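Local coordinates for protein urocanate hydratase (Paenibacillus sp. Soil724D2, PDB 7NED) that adds water to urocanate-type substrates, with NAD+ as cofactor, and as a thiourocanate hydratase takes part in bacterial ergothioneine catabolism, at residues D333-A338 and P443-E448; E359-H364 and K423-I428. One frame throughout, in Å; residues are numbered along the deposited sequence.

Interaction 1 (D333-A338 and P443-E448). With NAD (nicotinamide-adenine-dinucleotide), chain C.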
loop_
_atom_site.group_PDB
_atom_site.type_symbol
_atom_site.label_atom_id
_atom_site.label_comp_id
_atom_site.label_asym_id
_atom_site.label_seq_id
_atom_site.Cartn_x
_atom_site.Cartn_y
_atom_site.Cartn_z
ATOM N N ASP A 333 18.499 11.994 -18.550
ATOM C CA ASP A 333 17.161 11.476 -18.774
ATOM C C ASP A 333 16.953 10.167 -18.045
ATOM O O ASP A 333 17.900 9.454 -17.735
ATOM C CB ASP A 333 16.894 11.229 -20.254
ATOM C CG ASP A 333 16.566 12.493 -21.004
ATOM O OD1 ASP A 333 17.318 12.871 -21.947
ATOM O OD2 ASP A 333 15.561 13.109 -20.616
ATOM N N ILE A 334 15.683 9.852 -17.785
ATOM C CA ILE A 334 15.282 8.536 -17.301
ATOM C C ILE A 334 14.603 7.806 -18.450
ATOM O O ILE A 334 13.881 8.414 -19.247
ATOM C CB ILE A 334 14.337 8.649 -16.073
ATOM C CG1 ILE A 334 13.922 7.262 -15.550
ATOM C CG2 ILE A 334 13.091 9.483 -16.406
ATOM C CD1 ILE A 334 15.090 6.414 -14.950
ATOM N N PHE A 335 14.816 6.495 -18.530
ATOM C CA PHE A 335 14.344 5.788 -19.719
ATOM C C PHE A 335 12.827 5.770 -19.843
ATOM O O PHE A 335 12.300 5.557 -20.946
ATOM C CB PHE A 335 14.869 4.364 -19.708
ATOM C CG PHE A 335 14.141 3.451 -18.764
ATOM C CD1 PHE A 335 14.521 3.353 -17.436
ATOM C CD2 PHE A 335 13.120 2.639 -19.224
ATOM C CE1 PHE A 335 13.858 2.501 -16.572
ATOM C CE2 PHE A 335 12.485 1.759 -18.355
ATOM C CZ PHE A 335 12.846 1.701 -17.043
ATOM N N THR A 336 12.116 5.918 -18.731
ATOM C CA THR A 336 10.669 5.868 -18.771
ATOM C C THR A 336 10.130 7.120 -19.456
ATOM O O THR A 336 9.602 7.063 -20.575
ATOM C CB THR A 336 10.127 5.737 -17.340
ATOM O OG1 THR A 336 10.701 6.780 -16.540
ATOM C CG2 THR A 336 10.525 4.370 -16.744
ATOM N N GLU A 337 10.297 8.265 -18.811
ATOM C CA GLU A 337 9.766 9.500 -19.381
ATOM C C GLU A 337 10.321 9.733 -20.787
ATOM O O GLU A 337 9.614 10.229 -21.671
ATOM C CB GLU A 337 10.112 10.686 -18.467
ATOM C CG GLU A 337 9.515 12.004 -18.935
ATOM C CD GLU A 337 10.369 12.760 -19.961
ATOM O OE1 GLU A 337 11.543 12.388 -20.229
ATOM O OE2 GLU A 337 9.821 13.726 -20.538
ATOM N N ALA A 338 11.595 9.424 -20.999
ATOM C CA ALA A 338 12.217 9.813 -22.275
ATOM C C ALA A 338 11.901 8.863 -23.427
ATOM O O ALA A 338 11.805 9.315 -24.584
ATOM C CB ALA A 338 13.729 9.919 -22.122
ATOM N N PRO A 443 8.907 8.113 -8.479
ATOM C CA PRO A 443 9.180 9.460 -8.955
ATOM C C PRO A 443 10.506 9.610 -9.695
ATOM O O PRO A 443 10.639 10.555 -10.386
ATOM C CB PRO A 443 9.124 10.309 -7.685
ATOM C CG PRO A 443 8.381 9.510 -6.721
ATOM C CD PRO A 443 8.741 8.106 -7.028
ATOM N N ASN A 444 11.440 8.703 -9.536
ATOM C CA ASN A 444 12.667 8.825 -10.324
ATOM C C ASN A 444 12.852 7.640 -11.256
ATOM O O ASN A 444 13.948 7.451 -11.805
ATOM C CB ASN A 444 13.889 9.002 -9.414
ATOM C CG ASN A 444 13.800 10.255 -8.579
ATOM O OD1 ASN A 444 13.197 11.239 -8.992
ATOM N ND2 ASN A 444 14.379 10.222 -7.400
ATOM N N ILE A 445 11.805 6.847 -11.472
ATOM C CA ILE A 445 11.848 5.837 -12.517
ATOM C C ILE A 445 10.508 5.909 -13.233
ATOM O O ILE A 445 10.268 6.826 -14.028
ATOM C CB ILE A 445 12.162 4.423 -11.959
ATOM C CG1 ILE A 445 13.514 4.410 -11.263
ATOM C CG2 ILE A 445 12.184 3.364 -13.072
ATOM C CD1 ILE A 445 13.974 3.033 -10.809
ATOM N N MET A 446 9.595 5.005 -12.899
ATOM C CA MET A 446 8.369 4.870 -13.685
ATOM C C MET A 446 7.625 6.185 -13.845
ATOM O O MET A 446 7.160 6.514 -14.947
ATOM C CB MET A 446 7.426 3.842 -13.047
ATOM C CG MET A 446 6.175 3.650 -13.876
ATOM S SD MET A 446 6.546 2.587 -15.313
ATOM C CE MET A 446 4.927 2.255 -15.994
ATOM N N THR A 447 7.435 6.931 -12.740
ATOM C CA THR A 447 6.539 8.084 -12.752
ATOM C C THR A 447 7.283 9.422 -12.573
ATOM O O THR A 447 6.759 10.384 -11.980
ATOM C CB THR A 447 5.443 7.884 -11.698
ATOM O OG1 THR A 447 6.025 7.634 -10.412
ATOM C CG2 THR A 447 4.588 6.667 -12.079
ATOM N N GLU A 448 8.489 9.518 -13.114
ATOM C CA GLU A 448 9.220 10.769 -13.082
ATOM C C GLU A 448 8.603 11.752 -14.073
ATOM O O GLU A 448 8.406 11.426 -15.247
ATOM C CB GLU A 448 10.686 10.519 -13.430
ATOM C CG GLU A 448 11.512 11.780 -13.344
ATOM C CD GLU A 448 12.989 11.483 -13.430
ATOM O OE1 GLU A 448 13.446 10.470 -12.833
ATOM O OE2 GLU A 448 13.700 12.246 -14.108
HETATM P PA NAD C . 22.743 -7.566 -10.020
HETATM O O1A NAD C . 23.219 -7.055 -8.663
HETATM O O2A NAD C . 22.481 -8.974 -10.372
HETATM O O5B NAD C . 24.074 -7.211 -11.007
HETATM C C5B NAD C . 24.646 -5.988 -10.772
HETATM C C4B NAD C . 26.023 -6.053 -11.580
HETATM O O4B NAD C . 26.790 -4.890 -11.437
HETATM C C3B NAD C . 26.792 -7.224 -10.887
HETATM O O3B NAD C . 27.250 -8.103 -11.829
HETATM C C2B NAD C . 27.975 -6.483 -10.190
HETATM O O2B NAD C . 29.163 -7.184 -10.243
HETATM C C1B NAD C . 28.139 -5.318 -11.162
HETATM N N9A NAD C . 28.768 -4.129 -10.587
HETATM C C8A NAD C . 28.623 -3.573 -9.321
HETATM N N7A NAD C . 29.346 -2.496 -9.143
HETATM C C5A NAD C . 29.989 -2.304 -10.359
HETATM C C6A NAD C . 30.910 -1.333 -10.812
HETATM N N6A NAD C . 31.311 -0.315 -10.017
HETATM N N1A NAD C . 31.390 -1.395 -12.086
HETATM C C2A NAD C . 30.974 -2.454 -12.824
HETATM N N3A NAD C . 30.115 -3.444 -12.532
HETATM C C4A NAD C . 29.640 -3.336 -11.272
HETATM O O3 NAD C . 21.678 -6.460 -10.338
HETATM P PN NAD C . 20.654 -6.663 -11.543
HETATM O O1N NAD C . 19.459 -7.558 -11.394
HETATM O O2N NAD C . 21.458 -6.645 -12.826
HETATM O O5D NAD C . 19.862 -5.136 -11.650
HETATM C C5D NAD C . 20.770 -4.034 -11.820
HETATM C C4D NAD C . 19.989 -2.752 -11.738
HETATM O O4D NAD C . 18.841 -2.797 -12.565
HETATM C C3D NAD C . 19.415 -2.772 -10.227
HETATM O O3D NAD C . 19.506 -1.485 -9.626
HETATM C C2D NAD C . 17.898 -3.146 -10.409
HETATM O O2D NAD C . 17.027 -2.539 -9.545
HETATM C C1D NAD C . 17.825 -2.306 -11.723
HETATM N N1N NAD C . 16.557 -2.303 -12.465
HETATM C C2N NAD C . 15.587 -1.596 -11.782
HETATM C C3N NAD C . 14.328 -1.402 -12.327
HETATM C C7N NAD C . 13.308 -0.657 -11.455
HETATM O O7N NAD C . 12.353 -0.023 -11.902
HETATM N N7N NAD C . 13.445 -0.775 -10.082
HETATM C C4N NAD C . 14.106 -1.934 -13.605
HETATM C C5N NAD C . 15.121 -2.625 -14.264
HETATM C C6N NAD C . 16.389 -2.795 -13.682
#
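Ile-334 lays its CG2 methyl over the carboxylate end of Glu-448, 3.6 Å from CD. With CG1 anti to the backbone N (chi1 -179°), the other branch meets the loop backbone at Asn-444 and Ile-445, CD1 3.5 Å from Asn-444 O. Beyond this apolar cover, both carboxylate oxygens of Glu-448 are hydrogen-bonded elsewhere, OE1 in a salt bridge to Arg-318. Two residues on, in the helix's first turn, Thr-336 OG1 donates to Ile-445 O at 2.5 Å, a short bond that comes in 54° above the carbonyl plane, while Thr-336 CG2 rests 3.8 Å from Met-446 CA. A valine in place of Thr-336 would probably leave Ile-445 O without this donor, taking away one of the bonds that hold the turn. Ile-445 CG2 touches two neighbours, Phe-335 CE1 at 4.0 Å and the nicotinamide carboxamide oxygen O7N of NAD at 3.6 Å. Arg-341, in the helix that starts at Phe-335, bonds through NH2 to Met-446 O and Glu-448 O. The contact thus joins the last strand of the parallel Rossmann-like sheet and its following helix to a type I turn that lines the nicotinamide end of the NAD pocket.

Interaction 2 (E359-H364 and K423-I428)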
loop_
_atom_site.group_PDB
_atom_site.type_symbol
_atom_site.label_atom_id
_atom_site.label_comp_id
_atom_site.label_asym_id
_atom_site.label_seq_id
_atom_site.Cartn_x
_atom_site.Cartn_y
_atom_site.Cartn_z
ATOM N N GLU A 359 9.013 -27.791 -21.195
ATOM C CA GLU A 359 9.257 -28.098 -22.608
ATOM C C GLU A 359 9.376 -26.812 -23.420
ATOM O O GLU A 359 8.422 -26.032 -23.513
ATOM C CB GLU A 359 8.143 -28.976 -23.194
ATOM C CG GLU A 359 8.098 -30.386 -22.625
ATOM C CD GLU A 359 9.410 -31.119 -22.915
ATOM O OE1 GLU A 359 9.754 -31.238 -24.105
ATOM O OE2 GLU A 359 10.115 -31.512 -21.963
ATOM N N LEU A 360 10.537 -26.627 -24.049
ATOM C CA LEU A 360 10.737 -25.484 -24.934
ATOM C C LEU A 360 9.756 -25.494 -26.100
ATOM O O LEU A 360 9.402 -24.430 -26.635
ATOM C CB LEU A 360 12.186 -25.493 -25.427
ATOM C CG LEU A 360 12.581 -24.454 -26.474
ATOM C CD1 LEU A 360 12.428 -23.036 -25.841
ATOM C CD2 LEU A 360 14.006 -24.736 -26.859
ATOM N N SER A 361 9.312 -26.684 -26.521
ATOM C CA SER A 361 8.358 -26.756 -27.625
ATOM C C SER A 361 7.088 -25.996 -27.297
ATOM O O SER A 361 6.416 -25.470 -28.204
ATOM C CB SER A 361 8.028 -28.212 -27.960
ATOM O OG SER A 361 7.531 -28.925 -26.844
ATOM N N ASP A 362 6.744 -25.925 -26.011
ATOM C CA ASP A 362 5.570 -25.143 -25.610
ATOM C C ASP A 362 5.768 -23.664 -25.922
ATOM O O ASP A 362 4.906 -23.022 -26.539
ATOM C CB ASP A 362 5.286 -25.338 -24.121
ATOM C CG ASP A 362 4.577 -26.648 -23.815
ATOM O OD1 ASP A 362 4.223 -27.384 -24.768
ATOM O OD2 ASP A 362 4.372 -26.939 -22.603
ATOM N N ILE A 363 6.919 -23.107 -25.534
ATOM C CA ILE A 363 7.205 -21.716 -25.886
ATOM C C ILE A 363 7.177 -21.552 -27.398
ATOM O O ILE A 363 6.582 -20.605 -27.920
ATOM C CB ILE A 363 8.557 -21.273 -25.277
ATOM C CG1 ILE A 363 8.471 -21.290 -23.748
ATOM C CG2 ILE A 363 8.993 -19.862 -25.780
ATOM C CD1 ILE A 363 7.392 -20.339 -23.139
ATOM N N HIS A 364 7.784 -22.497 -28.139
ATOM C CA HIS A 364 7.865 -22.324 -29.589
ATOM C C HIS A 364 6.486 -22.381 -30.240
ATOM O O HIS A 364 6.218 -21.655 -31.209
ATOM C CB HIS A 364 8.811 -23.367 -30.189
ATOM C CG HIS A 364 10.257 -23.067 -29.923
ATOM N ND1 HIS A 364 11.269 -23.984 -30.130
ATOM C CD2 HIS A 364 10.863 -21.933 -29.489
ATOM C CE1 HIS A 364 12.431 -23.433 -29.827
ATOM N NE2 HIS A 364 12.216 -22.189 -29.433
ATOM N N LYS A 423 -2.526 -28.831 -27.365
ATOM C CA LYS A 423 -1.511 -28.279 -28.250
ATOM C C LYS A 423 -0.284 -27.797 -27.497
ATOM O O LYS A 423 0.739 -27.522 -28.127
ATOM C CB LYS A 423 -2.073 -27.143 -29.099
ATOM C CG LYS A 423 -3.137 -27.580 -30.093
ATOM C CD LYS A 423 -3.586 -26.400 -30.925
ATOM C CE LYS A 423 -4.741 -26.765 -31.814
ATOM N NZ LYS A 423 -5.114 -25.559 -32.594
ATOM N N LEU A 424 -0.372 -27.669 -26.179
ATOM C CA LEU A 424 0.769 -27.454 -25.305
ATOM C C LEU A 424 0.819 -28.628 -24.340
ATOM O O LEU A 424 -0.216 -29.182 -23.986
ATOM C CB LEU A 424 0.637 -26.119 -24.529
ATOM C CG LEU A 424 0.550 -24.900 -25.450
ATOM C CD1 LEU A 424 0.053 -23.623 -24.739
ATOM C CD2 LEU A 424 1.887 -24.656 -26.073
ATOM N N GLN A 425 2.018 -28.986 -23.896
ATOM C CA GLN A 425 2.178 -30.185 -23.083
ATOM C C GLN A 425 1.636 -29.989 -21.684
ATOM O O GLN A 425 1.222 -30.956 -21.036
ATOM C CB GLN A 425 3.655 -30.559 -22.971
ATOM C CG GLN A 425 4.319 -30.837 -24.282
ATOM C CD GLN A 425 4.507 -32.306 -24.580
ATOM O OE1 GLN A 425 3.952 -33.181 -23.907
ATOM N NE2 GLN A 425 5.291 -32.581 -25.614
ATOM N N GLY A 426 1.697 -28.768 -21.177
ATOM C CA GLY A 426 1.340 -28.499 -19.808
ATOM C C GLY A 426 0.905 -27.062 -19.663
ATOM O O GLY A 426 0.988 -26.260 -20.602
ATOM N N PRO A 427 0.466 -26.696 -18.464
ATOM C CA PRO A 427 -0.046 -25.340 -18.249
ATOM C C PRO A 427 1.013 -24.266 -18.430
ATOM O O PRO A 427 2.220 -24.507 -18.383
ATOM C CB PRO A 427 -0.549 -25.373 -16.795
ATOM C CG PRO A 427 -0.852 -26.831 -16.562
ATOM C CD PRO A 427 0.261 -27.557 -17.294
ATOM N N ILE A 428 0.529 -23.041 -18.593
ATOM C CA ILE A 428 1.379 -21.886 -18.857
ATOM C C ILE A 428 1.097 -20.843 -17.785
ATOM O O ILE A 428 -0.067 -20.546 -17.483
ATOM C CB ILE A 428 1.130 -21.300 -20.260
ATOM C CG1 ILE A 428 1.351 -22.365 -21.349
ATOM C CG2 ILE A 428 1.951 -20.023 -20.468
ATOM C CD1 ILE A 428 2.828 -22.815 -21.500
HETATM O O HOH W 1 7.781 -31.575 -25.998
HETATM O O HOH W 2 4.117 -25.787 -20.091
#
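The first turn of helix 360-373 approaches an irregular run of chain, 423-428, that leads into strand 428-441; the backbones come closest at Asp-362 and Leu-424, whose CA atoms are 5.3 Å apart. Asp-362 carries most of the contact. Its CG stands anti to the carbonyl carbon (chi1 -79°), and from there OD1 accepts the backbone N-H of Gln-425 at 2.9 Å. This bond is almost straight, 172° at the hydrogen, and reaches OD1 on the syn side, 24° out of the carboxylate plane. The other oxygen, OD2, takes a hydrogen bond from Ser-357, just before the helix, and a water 2.8 Å from Asp-362 OD2 also lies within hydrogen-bonding distance of Pro-427 O. Partners on both oxygens would hold the carboxylate against rotation, and its charge is probably eased by the donors around it.

Leu-424 crosses the aspartate obliquely, CD2 3.5 Å from Asp-362 O, so the aspartate has an apolar neighbour beside its polar grip. Gln-425 crosses Asp-362 at about a right angle, its CG 3.5 Å from OD1; the same CG of Gln-425 is 4.2 Å from Glu-359 CG. At this exposed margin a second water bridges the side chains: it donates to Glu-359 OE1, is hydrogen-bonded to Ser-361 OG, and accepts a weak bond from Gln-425 NE2. Deeper in, Ile-428 brings CD1 to 4.4 Å from Asp-362 CB.

Leu-424 and Ile-428 both pack on Val-415 of helix 407-420 and on Ile-366, further along helix 360-373, while Ile-428 also meets Trp-353 of strand 351-355. The contact therefore fastens the start of helix 360-373 to the link between helix 407-420 and strand 428-441, beside the mixed sheet in which strands 351-355 and 428-441 are antiparallel neighbours.

The two contacts lie on opposite sides of the chain's centre, their own centres 36 Å apart and their nearest atoms about 23 Å apart, so neither touches the other. Along the sequence, interaction 2 is nested within the loop that interaction 1 closes. Strand 428-441 connects them: 423-428 runs into its start, and 443-448 follows its end. Interaction 1 brings the Rossmann-like part against the C-terminal part and reaches the cofactor, with the Ile-445 side chain about 7 Å from bound urocanate. Interaction 2, by contrast, stays within the C-terminal part and is plain structural packing, partly open to solvent.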